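Local coordinates for protein N-acetylglucosamine 2-epimerase (Xylella fastidiosa, PDB 3GT5) that probably catalyses the epimerisation or isomerisation of a sugar, like other N-acylglucosamine 2-epimerases, at residues L195-R207 against L257-L269. Residues are numbered along the deposited sequence; the frame is centred on the assembly and turned at random.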
# COMPACT_ATOMS: atom_id res chain seq x y z
N LEU A 195 -16.26 1.08 -7.70
CA LEU A 195 -15.84 -0.22 -8.21
C LEU A 195 -15.46 -0.15 -9.70
O LEU A 195 -14.45 -0.74 -10.14
CB LEU A 195 -16.95 -1.24 -8.00
CG LEU A 195 -16.69 -2.64 -8.49
CD1 LEU A 195 -15.38 -3.25 -7.83
CD2 LEU A 195 -17.99 -3.56 -8.29
N GLU A 196 -16.26 0.62 -10.45
CA GLU A 196 -16.02 0.74 -11.87
C GLU A 196 -14.74 1.54 -12.17
O GLU A 196 -13.99 1.21 -13.11
CB GLU A 196 -17.23 1.33 -12.57
CG GLU A 196 -18.46 0.37 -12.46
CD GLU A 196 -18.49 -0.87 -13.35
OE1 GLU A 196 -17.61 -1.09 -14.22
OE2 GLU A 196 -19.46 -1.67 -13.16
N ARG A 197 -14.47 2.54 -11.37
CA ARG A 197 -13.22 3.31 -11.54
C ARG A 197 -12.04 2.42 -11.20
O ARG A 197 -10.99 2.48 -11.86
CB ARG A 197 -13.26 4.56 -10.71
CG ARG A 197 -12.03 5.43 -10.79
CD ARG A 197 -11.71 5.88 -12.20
NE ARG A 197 -12.81 6.57 -12.86
CZ ARG A 197 -13.07 7.87 -12.81
NH1 ARG A 197 -12.36 8.71 -12.06
NH2 ARG A 197 -14.10 8.34 -13.52
N ALA A 198 -12.18 1.62 -10.15
CA ALA A 198 -11.10 0.65 -9.84
C ALA A 198 -10.80 -0.27 -10.99
O ALA A 198 -9.63 -0.56 -11.31
CB ALA A 198 -11.44 -0.18 -8.56
N LEU A 199 -11.85 -0.76 -11.66
CA LEU A 199 -11.67 -1.66 -12.78
C LEU A 199 -11.00 -0.99 -13.96
O LEU A 199 -10.17 -1.65 -14.61
CB LEU A 199 -13.01 -2.28 -13.23
CG LEU A 199 -12.88 -3.32 -14.36
CD1 LEU A 199 -12.09 -4.56 -13.92
CD2 LEU A 199 -14.31 -3.68 -14.95
N VAL A 200 -11.41 0.24 -14.27
CA VAL A 200 -10.79 1.03 -15.37
C VAL A 200 -9.26 1.18 -15.11
O VAL A 200 -8.44 0.90 -16.00
CB VAL A 200 -11.41 2.43 -15.55
CG1 VAL A 200 -10.57 3.29 -16.57
CG2 VAL A 200 -12.89 2.35 -16.01
N LEU A 201 -8.90 1.56 -13.90
CA LEU A 201 -7.48 1.74 -13.51
C LEU A 201 -6.73 0.43 -13.68
O LEU A 201 -5.62 0.40 -14.26
CB LEU A 201 -7.36 2.22 -12.07
CG LEU A 201 -7.91 3.59 -11.68
CD1 LEU A 201 -7.80 3.82 -10.13
CD2 LEU A 201 -7.25 4.74 -12.46
N ALA A 202 -7.29 -0.67 -13.16
CA ALA A 202 -6.66 -2.00 -13.37
C ALA A 202 -6.46 -2.38 -14.84
O ALA A 202 -5.42 -2.86 -15.24
CB ALA A 202 -7.43 -3.11 -12.63
N ASP A 203 -7.47 -2.14 -15.66
CA ASP A 203 -7.38 -2.45 -17.07
C ASP A 203 -6.27 -1.63 -17.75
O ASP A 203 -5.39 -2.19 -18.45
CB ASP A 203 -8.70 -2.16 -17.72
CG ASP A 203 -8.61 -2.26 -19.24
OD1 ASP A 203 -8.17 -3.29 -19.75
OD2 ASP A 203 -8.88 -1.22 -19.93
N ARG A 204 -6.28 -0.34 -17.49
CA ARG A 204 -5.31 0.56 -18.15
C ARG A 204 -3.88 0.22 -17.72
O ARG A 204 -2.97 0.15 -18.56
CB ARG A 204 -5.61 2.02 -17.85
CG ARG A 204 -6.91 2.55 -18.43
CD ARG A 204 -7.03 2.38 -19.93
NE ARG A 204 -8.27 3.06 -20.34
CZ ARG A 204 -9.47 2.50 -20.31
NH1 ARG A 204 -9.60 1.23 -19.94
NH2 ARG A 204 -10.57 3.19 -20.66
N ILE A 205 -3.67 -0.00 -16.44
CA ILE A 205 -2.29 -0.32 -15.97
C ILE A 205 -1.87 -1.77 -16.33
O ILE A 205 -0.77 -2.00 -16.89
CB ILE A 205 -2.14 -0.10 -14.46
CG1 ILE A 205 -2.38 1.37 -14.07
CG2 ILE A 205 -0.73 -0.57 -13.95
CD1 ILE A 205 -1.37 2.45 -14.65
N THR A 206 -2.64 -2.78 -15.92
CA THR A 206 -2.16 -4.17 -16.00
C THR A 206 -2.29 -4.78 -17.42
O THR A 206 -1.70 -5.77 -17.66
CB THR A 206 -2.79 -5.10 -14.97
OG1 THR A 206 -4.18 -5.33 -15.32
CG2 THR A 206 -2.65 -4.52 -13.57
N ARG A 207 -3.07 -4.14 -18.30
CA ARG A 207 -3.17 -4.57 -19.70
C ARG A 207 -2.51 -3.58 -20.63
O ARG A 207 -1.46 -3.93 -21.21
CB ARG A 207 -4.62 -4.87 -20.09
CG ARG A 207 -5.18 -6.01 -19.24
CD ARG A 207 -6.22 -6.85 -20.00
NE ARG A 207 -7.42 -6.08 -20.18
CZ ARG A 207 -8.53 -6.53 -20.77
NH1 ARG A 207 -9.57 -5.73 -20.84
NH2 ARG A 207 -8.58 -7.75 -21.30
N LEU A 257 -6.26 -7.40 -8.58
CA LEU A 257 -7.07 -8.04 -9.63
C LEU A 257 -7.92 -9.17 -9.05
O LEU A 257 -9.07 -9.41 -9.52
CB LEU A 257 -6.16 -8.62 -10.73
CG LEU A 257 -5.36 -7.61 -11.52
CD1 LEU A 257 -4.43 -8.32 -12.54
CD2 LEU A 257 -6.27 -6.61 -12.25
N LEU A 258 -7.40 -9.90 -8.07
CA LEU A 258 -8.17 -10.98 -7.43
C LEU A 258 -9.26 -10.43 -6.48
O LEU A 258 -10.30 -11.06 -6.29
CB LEU A 258 -7.27 -11.98 -6.70
CG LEU A 258 -6.76 -13.15 -7.56
CD1 LEU A 258 -7.84 -14.24 -7.86
CD2 LEU A 258 -6.17 -12.67 -8.84
N ILE A 259 -9.05 -9.26 -5.92
CA ILE A 259 -10.12 -8.58 -5.15
C ILE A 259 -11.19 -8.10 -6.14
O ILE A 259 -12.38 -8.27 -5.90
CB ILE A 259 -9.58 -7.43 -4.31
CG1 ILE A 259 -8.62 -7.97 -3.23
CG2 ILE A 259 -10.76 -6.66 -3.64
CD1 ILE A 259 -7.85 -6.91 -2.48
N LEU A 260 -10.78 -7.56 -7.29
CA LEU A 260 -11.76 -7.17 -8.30
C LEU A 260 -12.59 -8.35 -8.76
O LEU A 260 -13.80 -8.21 -8.98
CB LEU A 260 -11.08 -6.52 -9.49
CG LEU A 260 -10.70 -5.06 -9.27
CD1 LEU A 260 -9.56 -4.66 -10.22
CD2 LEU A 260 -11.91 -4.11 -9.48
N ASP A 261 -11.95 -9.52 -8.89
CA ASP A 261 -12.59 -10.74 -9.39
C ASP A 261 -13.70 -11.24 -8.44
O ASP A 261 -14.61 -12.01 -8.85
CB ASP A 261 -11.52 -11.80 -9.59
CG ASP A 261 -12.07 -13.16 -9.99
OD1 ASP A 261 -12.43 -13.35 -11.16
OD2 ASP A 261 -12.09 -14.07 -9.11
N ARG A 262 -13.57 -10.89 -7.19
CA ARG A 262 -14.58 -11.14 -6.17
C ARG A 262 -15.88 -10.34 -6.40
O ARG A 262 -16.99 -10.82 -6.08
CB ARG A 262 -13.96 -10.83 -4.81
CG ARG A 262 -14.53 -11.52 -3.62
CD ARG A 262 -13.89 -10.94 -2.32
NE ARG A 262 -12.52 -11.42 -2.16
CZ ARG A 262 -11.54 -10.84 -1.47
NH1 ARG A 262 -11.69 -9.68 -0.85
NH2 ARG A 262 -10.36 -11.44 -1.42
N TYR A 263 -15.75 -9.12 -6.94
CA TYR A 263 -16.87 -8.18 -7.06
C TYR A 263 -17.37 -8.00 -8.49
O TYR A 263 -18.47 -7.47 -8.71
CB TYR A 263 -16.47 -6.81 -6.49
CG TYR A 263 -16.12 -6.84 -5.04
CD1 TYR A 263 -16.98 -7.39 -4.10
CD2 TYR A 263 -14.91 -6.32 -4.59
CE1 TYR A 263 -16.65 -7.43 -2.78
CE2 TYR A 263 -14.58 -6.35 -3.27
CZ TYR A 263 -15.43 -6.91 -2.38
OH TYR A 263 -15.06 -6.91 -1.08
N ILE A 264 -16.54 -8.38 -9.46
CA ILE A 264 -16.84 -8.19 -10.88
C ILE A 264 -16.70 -9.51 -11.62
O ILE A 264 -15.67 -10.21 -11.50
CB ILE A 264 -15.85 -7.18 -11.50
CG1 ILE A 264 -16.07 -5.80 -10.87
CG2 ILE A 264 -15.93 -7.17 -13.05
CD1 ILE A 264 -15.23 -4.73 -11.52
N GLU A 265 -17.71 -9.89 -12.39
CA GLU A 265 -17.60 -11.07 -13.24
C GLU A 265 -17.03 -10.73 -14.64
O GLU A 265 -17.75 -10.21 -15.52
CB GLU A 265 -18.97 -11.76 -13.32
CG GLU A 265 -19.01 -12.99 -14.19
CD GLU A 265 -20.35 -13.71 -14.06
OE1 GLU A 265 -21.34 -13.08 -13.57
OE2 GLU A 265 -20.39 -14.92 -14.42
N VAL A 266 -15.76 -11.05 -14.85
CA VAL A 266 -15.08 -10.75 -16.13
C VAL A 266 -13.85 -11.69 -16.26
O VAL A 266 -13.17 -11.98 -15.26
CB VAL A 266 -14.74 -9.23 -16.27
CG1 VAL A 266 -13.45 -8.87 -15.58
CG2 VAL A 266 -14.67 -8.82 -17.77
N GLU A 267 -13.58 -12.18 -17.46
CA GLU A 267 -12.66 -13.31 -17.61
C GLU A 267 -11.19 -12.91 -17.46
O GLU A 267 -10.37 -13.74 -17.08
CB GLU A 267 -12.88 -14.06 -18.95
N TRP A 268 -10.86 -11.66 -17.76
CA TRP A 268 -9.45 -11.31 -17.91
C TRP A 268 -8.65 -11.16 -16.61
O TRP A 268 -7.42 -11.27 -16.64
CB TRP A 268 -9.27 -10.07 -18.77
CG TRP A 268 -9.73 -8.80 -18.22
CD1 TRP A 268 -10.92 -8.19 -18.45
CD2 TRP A 268 -8.99 -7.91 -17.35
NE1 TRP A 268 -10.97 -6.98 -17.79
CE2 TRP A 268 -9.79 -6.78 -17.13
CE3 TRP A 268 -7.69 -7.93 -16.82
CZ2 TRP A 268 -9.35 -5.70 -16.37
CZ3 TRP A 268 -7.28 -6.87 -16.05
CH2 TRP A 268 -8.10 -5.77 -15.83
N LEU A 269 -9.32 -10.95 -15.48
CA LEU A 269 -8.60 -10.60 -14.26
C LEU A 269 -7.61 -11.68 -13.77
O LEU A 269 -6.43 -11.38 -13.51
CB LEU A 269 -9.60 -10.27 -13.15
CG LEU A 269 -10.51 -9.07 -13.45
CD1 LEU A 269 -11.76 -9.08 -12.46
CD2 LEU A 269 -9.74 -7.75 -13.40
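Arg207 lays its guanidinium flat on the indole of Trp268, a cation-pi stack: CZ stands 3.6 Å from the centroid of the five-membered ring and 7° off its normal. The contact joins two helices of the (alpha/alpha) barrel of this epimerase family, 192-211 and 247-263, together with the loop that leaves the second. The axes of segments 195-207 and 257-263 run at 137° to each other and approach to 10.8 Å.

Nearer its backbone, Arg207 stays over the same indole face, with CD above the six-membered ring in a CH-pi contact, while Thr206 OG1 meets the ring edge 3.5 Å from Trp268 CZ3 and donates to Ala202 O. Leu269, the next residue in sequence, places CD2 toward the rim of the opposite face. With CG between its backbone N and carbonyl carbon (chi1 69°), Trp268 leans against the first helix, and its CZ2 touches Leu199 CD1 at 3.8 Å.

Further along, Leu260 is a knob in the hole formed by Leu195, Ala198, Leu199 and Ala202; its CD1 comes within 3.6 Å of Ala202 CB. Ile264 CD1 packs on Leu199 CD2 at 3.7 Å. Leu183 of helix 172-189 touches both Leu195 and Leu260, bringing a third helix into the apolar contact.

Asp203 positions the stacking cation; its OD2 also forms a salt bridge with Arg204 NH1, although that hydrogen bond is strongly bent and weak. Arg207 grips Asp203 side-on: NE at 2.9 Å and NH1 at 3.0 Å both reach Asp203 OD1, which lies close to the guanidinium plane.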